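Local structure of membrane lipoprotein family protein (Aeropyrum pernix, 4PEV) at residues K128-P131 / K137-L140; Y212-G217 / G414-A419; G261-V266 / E286-Q291. The protein binds adenosine and probably serves as the solute-binding protein of an ABC transporter. All coordinates share one frame; numbering follows the deposited sequence.

How the interactions relate
The three contacts lie in different parts of a two-sheet binding protein and none touches another. Interaction 1 belongs to the parallel sheet of one lobe, and interaction 3 packs a helix against a loop at the mixed sheet of the other; their centres are about 37 Å apart, on opposite sides of the chain's centre. Interaction 2 joins two helix ends at the surface, with its centre about 40 Å from that of interaction 1 and 29 Å from that of interaction 3. In sequence, interaction 3 is nested inside the loop that interaction 2 closes. It is also the one near the ligand: the F263 side chain is about 9 Å from the bound adenosine.

Interaction 1: K128-P131 / K137-L140; sequences KVAP and KYAL
Y138 reaches from its strand to the V129 methyl CG1 and to A130 CA and CB, and its side chain can be followed outward as an example of a strand tyrosine packed against the crossover helix. At CB the chain leaves strand 137-141 on the side where the helix lies. CG stands beside the backbone N and opposite the carbonyl carbon (chi1 -59°), which sends the ring out from the strand toward segment 128-131. Along the near side of the ring, Y138 CD2 comes to 4.3 Å from A130 CB. One atom farther out Y138 CE2 makes the main contact, 3.8 Å from A130 CA and 4.1 Å from A130 CB, so it is the backbone turn as much as the methyl group that it meets.

Strand 114-118, helix 123-132 and strand 137-141 form a beta-alpha-beta crossover, and the two segments are its second and third elements. The strands are neighbours in the parallel sheet, and the helix between them rests on one face of it through contacts such as these. L126, one turn earlier on the same helix, also touches the tyrosine.

Beyond CE2, the CZ atom of Y138 is 4.4 Å from V129 CG1, and the Y138 hydroxyl OH is closer to that same methyl, at 3.6 Å. The V129 side chain runs across that of Y138 at about a right angle, and its chi1 of 170° turns CG1 toward the hydroxyl. Both V129 and A130 approach the ring obliquely. The hydroxyl is a buried polar atom beside apolar groups; its hydrogen bond is made with S107 OG on helix 99-108, and L103 of that helix touches the ring.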
# COMPACT_ATOMS: atom_id res chain seq x y z
N LYS C 128 -13.99 3.75 20.94
CA LYS C 128 -15.13 4.29 21.68
C LYS C 128 -16.42 3.51 21.46
O LYS C 128 -17.17 3.27 22.42
CB LYS C 128 -15.35 5.74 21.25
CG LYS C 128 -14.16 6.64 21.53
CD LYS C 128 -14.38 8.07 21.06
CE LYS C 128 -13.59 9.05 21.91
NZ LYS C 128 -12.99 10.11 21.04
N VAL C 129 -16.70 3.14 20.21
CA VAL C 129 -18.00 2.57 19.83
C VAL C 129 -18.14 1.07 20.15
O VAL C 129 -19.20 0.63 20.63
CB VAL C 129 -18.28 2.80 18.33
CG1 VAL C 129 -19.51 2.01 17.88
CG2 VAL C 129 -18.48 4.28 18.04
N ALA C 130 -17.08 0.31 19.88
CA ALA C 130 -17.07 -1.13 20.06
C ALA C 130 -17.56 -1.60 21.42
O ALA C 130 -18.35 -2.54 21.48
CB ALA C 130 -15.69 -1.69 19.78
N PRO C 131 -17.09 -0.98 22.53
CA PRO C 131 -17.58 -1.48 23.82
C PRO C 131 -19.08 -1.20 24.09
O PRO C 131 -19.71 -2.01 24.76
CB PRO C 131 -16.68 -0.78 24.85
CG PRO C 131 -16.18 0.44 24.14
CD PRO C 131 -16.02 0.02 22.71
N LYS C 137 -20.26 -7.34 15.68
CA LYS C 137 -18.91 -7.71 15.22
C LYS C 137 -18.35 -6.69 14.24
O LYS C 137 -19.06 -6.21 13.37
CB LYS C 137 -18.91 -9.06 14.53
CG LYS C 137 -19.77 -10.10 15.20
CD LYS C 137 -19.30 -11.50 14.83
CE LYS C 137 -20.42 -12.52 15.01
NZ LYS C 137 -21.52 -12.30 14.02
N TYR C 138 -17.05 -6.41 14.39
CA TYR C 138 -16.33 -5.43 13.58
C TYR C 138 -15.05 -6.04 13.03
O TYR C 138 -14.38 -6.78 13.73
CB TYR C 138 -15.91 -4.25 14.44
CG TYR C 138 -17.04 -3.51 15.11
CD1 TYR C 138 -17.73 -2.51 14.44
CD2 TYR C 138 -17.41 -3.78 16.42
CE1 TYR C 138 -18.75 -1.82 15.05
CE2 TYR C 138 -18.42 -3.09 17.04
CZ TYR C 138 -19.09 -2.12 16.35
OH TYR C 138 -20.10 -1.43 16.96
N ALA C 139 -14.70 -5.70 11.79
CA ALA C 139 -13.34 -5.94 11.29
C ALA C 139 -12.68 -4.60 10.97
O ALA C 139 -13.21 -3.81 10.21
CB ALA C 139 -13.34 -6.85 10.08
N LEU C 140 -11.54 -4.34 11.60
CA LEU C 140 -10.77 -3.13 11.34
C LEU C 140 -9.66 -3.52 10.39
O LEU C 140 -8.92 -4.46 10.67
CB LEU C 140 -10.19 -2.59 12.65
CG LEU C 140 -9.45 -1.25 12.60
CD1 LEU C 140 -10.18 -0.18 11.78
CD2 LEU C 140 -9.18 -0.75 14.01

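Interaction 2: Y212-G217 / G414-A419; sequences YNQAMG and GNLEAA
A Schellman motif closes helix 401-412, and its glycine, G414, offers its carbonyl to Q214 at the C-terminal end of helix 196-214. G414 has the positive phi of this motif, in which two bonds run back into the last helical turn. The chain then leads through N415 into the 3-10 turn at 416-419. Two helix termini far apart in sequence are thereby tied together by one glutamine side chain.

The Q214 chain is extended beyond CG (chi2 -180°), which carries its amide across to the other segment. Q214 NE2 donates to G414 O at 2.7 Å. The bond is bent, with an N-H...O angle of 141°, and the donor meets the carbonyl at a C=O...N angle of 119°. G414 O lies almost in the amide plane of Q214, while the nitrogen is tilted somewhat from the carbonyl plane. G414 O also accepts a weak bond within its own segment from L416 N, at 3.3 Å.

The other branch of the amide rests on leucine. Q214 OE1 is 3.7 Å from L416 CD1 and 3.8 Å from L416 CG, and the two side chains run alongside one another, pointing opposite ways. NE2 thus makes the polar bond, while OE1 is in van der Waals contact with CG and CD1 of L416. Because NE2 is held, the rotation of the amide is probably restrained.

The contact is at the surface, away from the adenosine pocket. The L416 side chain also touches Y207 and Q210 of helix 196-214 and L411 of helix 401-412, and A419 packs against I203 and Y207, so the segment after helix 401-412 lies along the flank of helix 196-214.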
# COMPACT_ATOMS: atom_id res chain seq x y z
N TYR C 212 20.55 -1.35 0.06
CA TYR C 212 21.13 -1.37 -1.27
C TYR C 212 22.43 -0.59 -1.32
O TYR C 212 23.45 -1.13 -1.69
CB TYR C 212 20.14 -0.78 -2.28
CG TYR C 212 20.65 -0.84 -3.68
CD1 TYR C 212 20.52 -1.99 -4.43
CD2 TYR C 212 21.28 0.25 -4.25
CE1 TYR C 212 21.00 -2.04 -5.73
CE2 TYR C 212 21.76 0.21 -5.55
CZ TYR C 212 21.61 -0.94 -6.28
OH TYR C 212 22.08 -0.98 -7.57
N ASN C 213 22.39 0.67 -0.90
CA ASN C 213 23.58 1.52 -0.80
C ASN C 213 24.77 0.90 -0.10
O ASN C 213 25.89 0.92 -0.63
CB ASN C 213 23.24 2.82 -0.10
CG ASN C 213 22.49 3.77 -0.98
OD1 ASN C 213 22.54 3.67 -2.21
ND2 ASN C 213 21.80 4.70 -0.38
N GLN C 214 24.54 0.35 1.09
CA GLN C 214 25.61 -0.32 1.86
C GLN C 214 26.10 -1.59 1.21
O GLN C 214 27.30 -1.80 1.11
CB GLN C 214 25.17 -0.61 3.29
CG GLN C 214 25.18 0.64 4.15
CD GLN C 214 24.76 0.39 5.58
OE1 GLN C 214 24.67 -0.77 6.03
NE2 GLN C 214 24.49 1.47 6.32
N ALA C 215 25.20 -2.43 0.72
CA ALA C 215 25.61 -3.67 0.04
C ALA C 215 26.24 -3.42 -1.33
O ALA C 215 26.57 -4.38 -2.01
CB ALA C 215 24.42 -4.62 -0.12
N MSE C 216 26.41 -2.16 -1.72
CA MSE C 216 26.78 -1.83 -3.11
C MSE C 216 27.64 -0.60 -3.29
O MSE C 216 28.01 -0.28 -4.41
CB MSE C 216 25.44 -1.65 -3.82
CG MSE C 216 25.46 -1.99 -5.29
SE MSE C 216 25.14 -3.92 -5.49
CE MSE C 216 25.85 -4.05 -7.32
N GLY C 217 27.97 0.10 -2.20
CA GLY C 217 28.85 1.27 -2.26
C GLY C 217 28.30 2.39 -3.11
O GLY C 217 29.04 3.07 -3.80
N GLY C 414 22.73 5.73 8.17
CA GLY C 414 23.31 4.44 7.81
C GLY C 414 23.35 3.42 8.94
O GLY C 414 23.94 2.34 8.80
N ASN C 415 22.69 3.75 10.04
CA ASN C 415 22.54 2.81 11.15
C ASN C 415 21.24 1.97 10.96
O ASN C 415 20.21 2.24 11.59
CB ASN C 415 22.59 3.60 12.47
CG ASN C 415 22.23 2.77 13.68
OD1 ASN C 415 22.30 1.53 13.66
ND2 ASN C 415 21.82 3.44 14.75
N LEU C 416 21.31 0.95 10.11
CA LEU C 416 20.14 0.14 9.76
C LEU C 416 19.55 -0.64 10.92
O LEU C 416 18.36 -0.92 10.92
CB LEU C 416 20.45 -0.88 8.67
CG LEU C 416 21.11 -0.43 7.37
CD1 LEU C 416 21.11 -1.59 6.38
CD2 LEU C 416 20.42 0.79 6.80
N GLU C 417 20.38 -1.04 11.88
CA GLU C 417 19.92 -1.93 12.96
C GLU C 417 18.88 -1.26 13.88
O GLU C 417 18.18 -1.95 14.63
CB GLU C 417 21.11 -2.48 13.76
CG GLU C 417 22.00 -3.45 12.97
CD GLU C 417 23.36 -3.70 13.63
OE1 GLU C 417 24.33 -4.03 12.90
OE2 GLU C 417 23.48 -3.57 14.87
N ALA C 418 18.76 0.07 13.80
CA ALA C 418 17.75 0.85 14.55
C ALA C 418 16.32 0.43 14.22
O ALA C 418 15.46 0.49 15.09
CB ALA C 418 17.92 2.34 14.29
N ALA C 419 16.08 0.02 12.98
CA ALA C 419 14.76 -0.39 12.52
C ALA C 419 14.34 -1.81 12.96
O ALA C 419 13.16 -2.15 12.87
CB ALA C 419 14.69 -0.29 11.00

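Interaction 3: G261-V266 / E286-Q291; sequences GMFNAV and EWYDPQ
F263 and N264, in regular helix, meet Y288 of a loop whose residues 286-288 have helical backbone angles without the regular bonds; the closest CA atoms, those of F263 and D289, are 8.0 Å apart. The setting is the second alpha/beta lobe of a PnrA-like binding protein. Helix 258-271 connects strands 248-254 and 277-282, and segment 286-291 lies in the loop from strand 277-282 to its neighbour 293-299.

The apolar part of the contact pairs two rings. F263 CD2 is 3.7 Å from Y288 CD2, and F263 CB is 3.8 Å from Y288 CE2. The ring centroids are 5.7 Å apart with planes at 34°, an oblique pairing. F263 makes an edge-to-face pair with H259, one turn back on its helix, while Y288 also touches L67, from the loop before helix 69-84 in the other lobe.

N264 supplies the polar partner. At chi1 -177° the Y288 ring points away from its backbone N, which brings the hydroxyl to the helix, where Y288 OH donates to N264 OD1 at 2.8 Å, lying in the carbonyl plane on a lone pair at a C=O...O angle of 110°.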
# COMPACT_ATOMS: atom_id res chain seq x y z
N GLY C 261 -2.09 11.11 -9.40
CA GLY C 261 -1.47 12.33 -9.90
C GLY C 261 0.02 12.14 -10.07
O GLY C 261 0.61 12.58 -11.05
N MSE C 262 0.65 11.47 -9.12
CA MSE C 262 2.06 11.17 -9.24
C MSE C 262 2.32 10.45 -10.54
O MSE C 262 3.22 10.83 -11.28
CB MSE C 262 2.47 10.30 -8.06
CG MSE C 262 3.97 10.10 -7.98
SE MSE C 262 4.30 8.52 -6.85
CE MSE C 262 3.85 7.07 -8.11
N PHE C 263 1.53 9.42 -10.84
CA PHE C 263 1.67 8.65 -12.07
C PHE C 263 1.61 9.55 -13.27
O PHE C 263 2.39 9.40 -14.21
CB PHE C 263 0.55 7.64 -12.23
CG PHE C 263 0.61 6.46 -11.31
CD1 PHE C 263 1.81 6.00 -10.79
CD2 PHE C 263 -0.56 5.76 -11.01
CE1 PHE C 263 1.83 4.90 -9.95
CE2 PHE C 263 -0.54 4.64 -10.19
CZ PHE C 263 0.65 4.22 -9.65
N ASN C 264 0.66 10.48 -13.25
CA ASN C 264 0.50 11.38 -14.37
C ASN C 264 1.65 12.35 -14.52
O ASN C 264 1.98 12.72 -15.62
CB ASN C 264 -0.83 12.11 -14.28
CG ASN C 264 -2.01 11.16 -14.42
OD1 ASN C 264 -1.95 10.17 -15.13
ND2 ASN C 264 -3.08 11.48 -13.73
N ALA C 265 2.30 12.72 -13.42
CA ALA C 265 3.45 13.60 -13.47
C ALA C 265 4.66 12.93 -14.13
O ALA C 265 5.42 13.57 -14.89
CB ALA C 265 3.80 14.07 -12.07
N VAL C 266 4.83 11.63 -13.84
CA VAL C 266 5.93 10.83 -14.38
C VAL C 266 5.69 10.55 -15.87
O VAL C 266 6.64 10.45 -16.65
CB VAL C 266 6.13 9.52 -13.57
CG1 VAL C 266 7.25 8.64 -14.14
CG2 VAL C 266 6.42 9.83 -12.11
N GLU C 286 0.33 -1.41 -12.72
CA GLU C 286 1.16 -1.27 -13.92
C GLU C 286 0.30 -0.95 -15.13
O GLU C 286 0.67 -0.15 -15.99
CB GLU C 286 1.98 -2.55 -14.17
CG GLU C 286 3.18 -2.74 -13.23
CD GLU C 286 2.88 -3.50 -11.95
OE1 GLU C 286 1.76 -3.37 -11.41
OE2 GLU C 286 3.78 -4.22 -11.47
N TRP C 287 -0.86 -1.59 -15.17
CA TRP C 287 -1.84 -1.39 -16.25
C TRP C 287 -2.18 0.06 -16.51
O TRP C 287 -2.59 0.40 -17.61
CB TRP C 287 -3.13 -2.17 -15.94
CG TRP C 287 -3.84 -1.66 -14.74
CD1 TRP C 287 -3.72 -2.11 -13.48
CD2 TRP C 287 -4.75 -0.56 -14.70
NE1 TRP C 287 -4.50 -1.37 -12.64
CE2 TRP C 287 -5.15 -0.41 -13.37
CE3 TRP C 287 -5.28 0.31 -15.67
CZ2 TRP C 287 -6.04 0.57 -12.96
CZ3 TRP C 287 -6.17 1.29 -15.28
CH2 TRP C 287 -6.54 1.41 -13.93
N TYR C 288 -2.05 0.92 -15.50
CA TYR C 288 -2.44 2.33 -15.68
C TYR C 288 -1.54 3.00 -16.74
O TYR C 288 -2.04 3.69 -17.64
CB TYR C 288 -2.45 3.08 -14.33
CG TYR C 288 -2.91 4.53 -14.42
CD1 TYR C 288 -4.26 4.86 -14.47
CD2 TYR C 288 -1.98 5.57 -14.44
CE1 TYR C 288 -4.67 6.18 -14.55
CE2 TYR C 288 -2.38 6.89 -14.53
CZ TYR C 288 -3.73 7.19 -14.58
OH TYR C 288 -4.11 8.52 -14.66
N ASP C 289 -0.23 2.77 -16.65
CA ASP C 289 0.72 3.09 -17.72
C ASP C 289 1.95 2.22 -17.56
O ASP C 289 2.77 2.48 -16.69
CB ASP C 289 1.14 4.56 -17.74
CG ASP C 289 2.23 4.83 -18.78
OD1 ASP C 289 2.29 4.16 -19.84
OD2 ASP C 289 3.06 5.72 -18.53
N PRO C 290 2.10 1.19 -18.41
CA PRO C 290 3.15 0.20 -18.15
C PRO C 290 4.57 0.63 -18.56
O PRO C 290 5.56 0.06 -18.08
CB PRO C 290 2.68 -1.01 -18.98
CG PRO C 290 1.37 -0.62 -19.60
CD PRO C 290 1.36 0.87 -19.63
N GLN C 291 4.68 1.61 -19.44
CA GLN C 291 5.97 2.15 -19.83
C GLN C 291 6.67 2.75 -18.62
O GLN C 291 7.86 2.56 -18.44
CB GLN C 291 5.82 3.22 -20.91
CG GLN C 291 5.51 2.68 -22.31
CD GLN C 291 4.58 3.60 -23.10
OE1 GLN C 291 3.63 4.17 -22.55
NE2 GLN C 291 4.83 3.73 -24.40